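Long-range contact in invasion-associated protein (Mycobacterium tuberculosis, PDB 4LJ1), which probably binds peptidoglycan through an NlpC/p60 domain that has lost catalytic activity, consistent with a role in stabilising the cell wall: residues V11-F23 with L102-V116. Residues are numbered along the deposited sequence; the frame is centred on the assembly and turned at random.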
loop_
_atom_site.group_PDB
_atom_site.type_symbol
_atom_site.label_atom_id
_atom_site.label_comp_id
_atom_site.label_asym_id
_atom_site.label_seq_id
_atom_site.Cartn_x
_atom_site.Cartn_y
_atom_site.Cartn_z
ATOM N N VAL A 11 9.319 -3.708 6.043
ATOM C CA VAL A 11 8.178 -3.580 5.142
ATOM C C VAL A 11 8.486 -2.589 4.021
ATOM O O VAL A 11 8.248 -2.842 2.829
ATOM C CB VAL A 11 6.946 -3.156 5.952
ATOM C CG1 VAL A 11 5.792 -2.749 5.047
ATOM C CG2 VAL A 11 6.529 -4.282 6.876
ATOM N N ILE A 12 9.050 -1.450 4.399
ATOM C CA ILE A 12 9.391 -0.451 3.406
ATOM C C ILE A 12 10.464 -0.942 2.436
ATOM O O ILE A 12 10.361 -0.726 1.221
ATOM C CB ILE A 12 9.784 0.892 4.073
ATOM C CG1 ILE A 12 8.538 1.584 4.656
ATOM C CG2 ILE A 12 10.470 1.818 3.062
ATOM C CD1 ILE A 12 8.808 2.771 5.551
ATOM N N ALA A 13 11.502 -1.590 2.957
ATOM C CA ALA A 13 12.548 -2.113 2.089
ATOM C C ALA A 13 11.977 -3.140 1.111
ATOM O O ALA A 13 12.358 -3.170 -0.042
ATOM C CB ALA A 13 13.651 -2.747 2.911
ATOM N N ARG A 14 11.052 -3.978 1.559
ATOM C CA ARG A 14 10.415 -4.945 0.642
ATOM C C ARG A 14 9.664 -4.230 -0.470
ATOM O O ARG A 14 9.792 -4.585 -1.635
ATOM C CB ARG A 14 9.460 -5.843 1.379
ATOM C CG ARG A 14 10.156 -6.905 2.197
ATOM C CD ARG A 14 9.203 -7.593 3.155
ATOM N NE ARG A 14 8.205 -8.395 2.459
ATOM C CZ ARG A 14 8.318 -9.689 2.148
ATOM N NH1 ARG A 14 9.387 -10.402 2.479
ATOM N NH2 ARG A 14 7.327 -10.282 1.536
ATOM N N GLY A 15 8.874 -3.216 -0.126
ATOM C CA GLY A 15 8.215 -2.429 -1.162
ATOM C C GLY A 15 9.178 -1.794 -2.152
ATOM O O GLY A 15 9.009 -1.893 -3.367
ATOM N N LEU A 16 10.183 -1.096 -1.611
ATOM C CA LEU A 16 11.163 -0.412 -2.447
ATOM C C LEU A 16 11.941 -1.358 -3.370
ATOM O O LEU A 16 12.328 -0.971 -4.460
ATOM C CB LEU A 16 12.140 0.402 -1.591
ATOM C CG LEU A 16 11.570 1.648 -0.903
ATOM C CD1 LEU A 16 12.629 2.241 0.021
ATOM C CD2 LEU A 16 11.103 2.680 -1.925
ATOM N N SER A 17 12.151 -2.604 -2.949
ATOM C CA SER A 17 12.832 -3.574 -3.794
ATOM C C SER A 17 12.087 -3.888 -5.086
ATOM O O SER A 17 12.659 -4.467 -5.998
ATOM C CB SER A 17 13.070 -4.879 -3.029
ATOM O OG SER A 17 11.888 -5.658 -2.861
ATOM N N GLN A 18 10.809 -3.544 -5.162
ATOM C CA GLN A 18 9.966 -3.824 -6.326
ATOM C C GLN A 18 9.815 -2.625 -7.264
ATOM O O GLN A 18 9.058 -2.704 -8.212
ATOM C CB GLN A 18 8.585 -4.321 -5.874
ATOM C CG GLN A 18 8.664 -5.522 -4.949
ATOM C CD GLN A 18 9.384 -6.685 -5.616
ATOM O OE1 GLN A 18 8.981 -7.145 -6.683
ATOM N NE2 GLN A 18 10.513 -7.102 -5.033
ATOM N N ARG A 19 10.548 -1.539 -7.026
ATOM C CA ARG A 19 10.487 -0.395 -7.920
ATOM C C ARG A 19 10.783 -0.820 -9.354
ATOM O O ARG A 19 11.699 -1.610 -9.601
ATOM C CB ARG A 19 11.489 0.681 -7.502
ATOM C CG ARG A 19 10.997 1.511 -6.322
ATOM C CD ARG A 19 12.042 2.463 -5.814
ATOM N NE ARG A 19 13.080 1.772 -5.059
ATOM C CZ ARG A 19 14.098 2.395 -4.486
ATOM N NH1 ARG A 19 15.002 1.716 -3.792
ATOM N NH2 ARG A 19 14.227 3.713 -4.585
ATOM N N GLY A 20 9.978 -0.325 -10.280
ATOM C CA GLY A 20 10.110 -0.616 -11.695
ATOM C C GLY A 20 9.338 -1.837 -12.160
ATOM O O GLY A 20 9.246 -2.048 -13.356
ATOM N N VAL A 21 8.813 -2.657 -11.251
ATOM C CA VAL A 21 7.982 -3.782 -11.668
ATOM C C VAL A 21 6.710 -3.245 -12.307
ATOM O O VAL A 21 6.102 -2.325 -11.766
ATOM C CB VAL A 21 7.681 -4.710 -10.468
ATOM C CG1 VAL A 21 6.620 -5.735 -10.829
ATOM C CG2 VAL A 21 8.950 -5.403 -9.962
ATOM N N PRO A 22 6.299 -3.777 -13.468
ATOM C CA PRO A 22 5.096 -3.234 -14.124
ATOM C C PRO A 22 3.797 -3.452 -13.381
ATOM O O PRO A 22 3.624 -4.421 -12.653
ATOM C CB PRO A 22 5.053 -3.967 -15.480
ATOM C CG PRO A 22 6.313 -4.678 -15.614
ATOM C CD PRO A 22 6.975 -4.797 -14.292
ATOM N N PHE A 23 2.860 -2.541 -13.642
ATOM C CA PHE A 23 1.473 -2.787 -13.307
ATOM C C PHE A 23 0.967 -4.045 -14.018
ATOM O O PHE A 23 1.232 -4.251 -15.212
ATOM C CB PHE A 23 0.605 -1.588 -13.723
ATOM C CG PHE A 23 -0.862 -1.819 -13.489
ATOM C CD1 PHE A 23 -1.396 -1.737 -12.215
ATOM C CD2 PHE A 23 -1.685 -2.244 -14.514
ATOM C CE1 PHE A 23 -2.752 -1.997 -11.986
ATOM C CE2 PHE A 23 -3.026 -2.504 -14.286
ATOM C CZ PHE A 23 -3.549 -2.393 -13.021
ATOM N N LEU A 102 5.843 6.674 2.898
ATOM C CA LEU A 102 7.270 6.503 3.173
ATOM C C LEU A 102 7.833 7.549 4.119
ATOM O O LEU A 102 9.014 7.478 4.466
ATOM C CB LEU A 102 8.062 6.560 1.869
ATOM C CG LEU A 102 7.691 5.529 0.809
ATOM C CD1 LEU A 102 8.397 5.804 -0.499
ATOM C CD2 LEU A 102 7.989 4.109 1.299
ATOM N N GLY A 103 6.993 8.488 4.543
ATOM C CA GLY A 103 7.439 9.653 5.275
ATOM C C GLY A 103 7.892 10.753 4.334
ATOM O O GLY A 103 8.097 10.541 3.127
ATOM N N LYS A 104 8.068 11.953 4.897
ATOM C CA LYS A 104 8.590 13.109 4.147
ATOM C C LYS A 104 7.807 13.420 2.853
ATOM O O LYS A 104 8.350 13.859 1.849
ATOM C CB LYS A 104 10.084 12.910 3.859
ATOM C CG LYS A 104 10.952 12.860 5.111
ATOM C CD LYS A 104 12.423 12.639 4.767
ATOM C CE LYS A 104 13.353 13.049 5.900
ATOM N NZ LYS A 104 12.889 12.561 7.229
ATOM N N GLY A 105 6.501 13.175 2.895
ATOM C CA GLY A 105 5.629 13.558 1.797
ATOM C C GLY A 105 5.707 12.652 0.576
ATOM O O GLY A 105 5.243 13.052 -0.498
ATOM N N GLN A 106 6.271 11.447 0.718
ATOM C CA GLN A 106 6.477 10.504 -0.371
ATOM C C GLN A 106 5.677 9.233 -0.117
ATOM O O GLN A 106 5.500 8.805 1.022
ATOM C CB GLN A 106 7.961 10.139 -0.489
ATOM C CG GLN A 106 8.904 11.318 -0.654
ATOM C CD GLN A 106 8.730 12.013 -1.984
ATOM O OE1 GLN A 106 8.190 11.452 -2.930
ATOM N NE2 GLN A 106 9.191 13.252 -2.063
ATOM N N MET A 107 5.231 8.605 -1.213
ATOM C CA MET A 107 4.545 7.334 -1.132
ATOM C C MET A 107 5.067 6.373 -2.176
ATOM O O MET A 107 5.549 6.777 -3.217
ATOM C CB MET A 107 3.039 7.516 -1.302
ATOM C CG MET A 107 2.558 8.060 -2.630
ATOM S SD MET A 107 0.774 8.373 -2.601
ATOM C CE MET A 107 0.545 8.912 -4.308
ATOM N N LEU A 108 4.922 5.080 -1.906
ATOM C CA LEU A 108 5.194 4.015 -2.860
ATOM C C LEU A 108 3.836 3.566 -3.417
ATOM O O LEU A 108 2.965 3.150 -2.661
ATOM C CB LEU A 108 5.901 2.847 -2.163
ATOM C CG LEU A 108 6.338 1.716 -3.083
ATOM C CD1 LEU A 108 7.466 2.141 -3.999
ATOM C CD2 LEU A 108 6.719 0.477 -2.273
ATOM N N GLU A 109 3.690 3.682 -4.733
ATOM C CA GLU A 109 2.458 3.379 -5.415
ATOM C C GLU A 109 2.711 2.516 -6.635
ATOM O O GLU A 109 3.850 2.294 -7.033
ATOM C CB GLU A 109 1.755 4.672 -5.850
ATOM C CG GLU A 109 2.542 5.442 -6.887
ATOM C CD GLU A 109 1.743 6.536 -7.526
ATOM O OE1 GLU A 109 0.507 6.575 -7.345
ATOM O OE2 GLU A 109 2.334 7.291 -8.290
ATOM N N VAL A 110 1.639 2.050 -7.253
ATOM C CA VAL A 110 1.735 1.423 -8.563
ATOM C C VAL A 110 1.086 2.352 -9.568
ATOM O O VAL A 110 -0.116 2.574 -9.528
ATOM C CB VAL A 110 1.100 0.020 -8.615
ATOM C CG1 VAL A 110 1.413 -0.620 -9.959
ATOM C CG2 VAL A 110 1.611 -0.847 -7.482
ATOM N N GLY A 111 1.915 2.947 -10.418
ATOM C CA GLY A 111 1.465 3.677 -11.604
ATOM C C GLY A 111 1.557 2.748 -12.791
ATOM O O GLY A 111 1.046 1.647 -12.739
ATOM N N ASP A 112 2.243 3.153 -13.855
ATOM C CA ASP A 112 2.568 2.190 -14.905
ATOM C C ASP A 112 3.563 1.126 -14.407
ATOM O O ASP A 112 3.596 0.007 -14.921
ATOM C CB ASP A 112 3.161 2.872 -16.134
ATOM C CG ASP A 112 2.171 3.761 -16.847
ATOM O OD1 ASP A 112 0.951 3.591 -16.653
ATOM O OD2 ASP A 112 2.620 4.630 -17.608
ATOM N N VAL A 113 4.372 1.513 -13.419
ATOM C CA VAL A 113 5.287 0.649 -12.679
ATOM C C VAL A 113 5.192 0.998 -11.194
ATOM O O VAL A 113 4.678 2.064 -10.813
ATOM C CB VAL A 113 6.765 0.796 -13.184
ATOM C CG1 VAL A 113 6.873 0.403 -14.647
ATOM C CG2 VAL A 113 7.326 2.196 -12.940
ATOM N N VAL A 114 5.713 0.124 -10.346
ATOM C CA VAL A 114 5.899 0.429 -8.946
ATOM C C VAL A 114 6.906 1.580 -8.834
ATOM O O VAL A 114 7.989 1.548 -9.447
ATOM C CB VAL A 114 6.478 -0.802 -8.196
ATOM C CG1 VAL A 114 6.789 -0.441 -6.748
ATOM C CG2 VAL A 114 5.505 -1.994 -8.251
ATOM N N GLN A 115 6.552 2.627 -8.096
ATOM C CA GLN A 115 7.351 3.850 -8.087
ATOM C C GLN A 115 7.109 4.687 -6.859
ATOM O O GLN A 115 6.032 4.639 -6.273
ATOM C CB GLN A 115 7.068 4.686 -9.333
ATOM C CG GLN A 115 5.639 5.209 -9.368
ATOM C CD GLN A 115 5.177 5.637 -10.741
ATOM O OE1 GLN A 115 5.869 5.449 -11.739
ATOM N NE2 GLN A 115 4.006 6.243 -10.791
ATOM N N VAL A 116 8.116 5.473 -6.472
ATOM C CA VAL A 116 7.988 6.473 -5.432
ATOM C C VAL A 116 7.503 7.766 -6.083
ATOM O O VAL A 116 8.001 8.179 -7.125
ATOM C CB VAL A 116 9.331 6.705 -4.719
ATOM C CG1 VAL A 116 9.226 7.844 -3.717
ATOM C CG2 VAL A 116 9.837 5.424 -4.049
#
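Leu102 meets the helix first: its CD2 touches CG2 of Ile12 at 3.8 Å, the two branched side chains crossing at a slant, while its CD1 reaches more loosely to CD2 of Leu16. On strand 106-110, Leu108 points at the helix at Gly15, where a CB would fall on the leucine's CD2. CG anti to the backbone N (chi1 -175°) carries the isobutyl end to the helix, and chi2 (69°) turns CD2 onto its backbone, 3.5 Å from CA of Gly15, closer than carbons usually pack. Further along, CG1 of Val110 comes in the ring plane to the CD1 edge of Phe23 at 3.8 Å; Leu51 of helix 48-57 touches this valine too. The hairpin 106-110/114-118 belongs to the antiparallel sheet of the NlpC/p60 fold, on which helix 5-16 packs; the loop leaving the helix lies along outermost strand 114-118 and the turn before it. Asp112 O takes the Phe23 N-H in an almost straight bond (179°), the donor standing well above the carbonyl plane. Val113 lays CG1 beside O of Gly20 and faces Pro22 in a single bridge, held by their neighbours' bonds. Val114 is gripped at both backbone polar groups: its N gives to O of Val21, in the carbonyl plane, and its O accepts from N of Gly20 at 2.9 Å. Its CB, directed toward the overlapping turns Leu16-Arg19 and Gln18-Val21, lies 3.2 Å from O of Gln18. At Val116, CG2 touches CD2 of Leu16 at 3.7 Å; the valine lies side by side with Arg19, whose guanidinium is steadied by the bond from NE to Leu16 O and has Leu16 CD2 above one face, offset toward the rim.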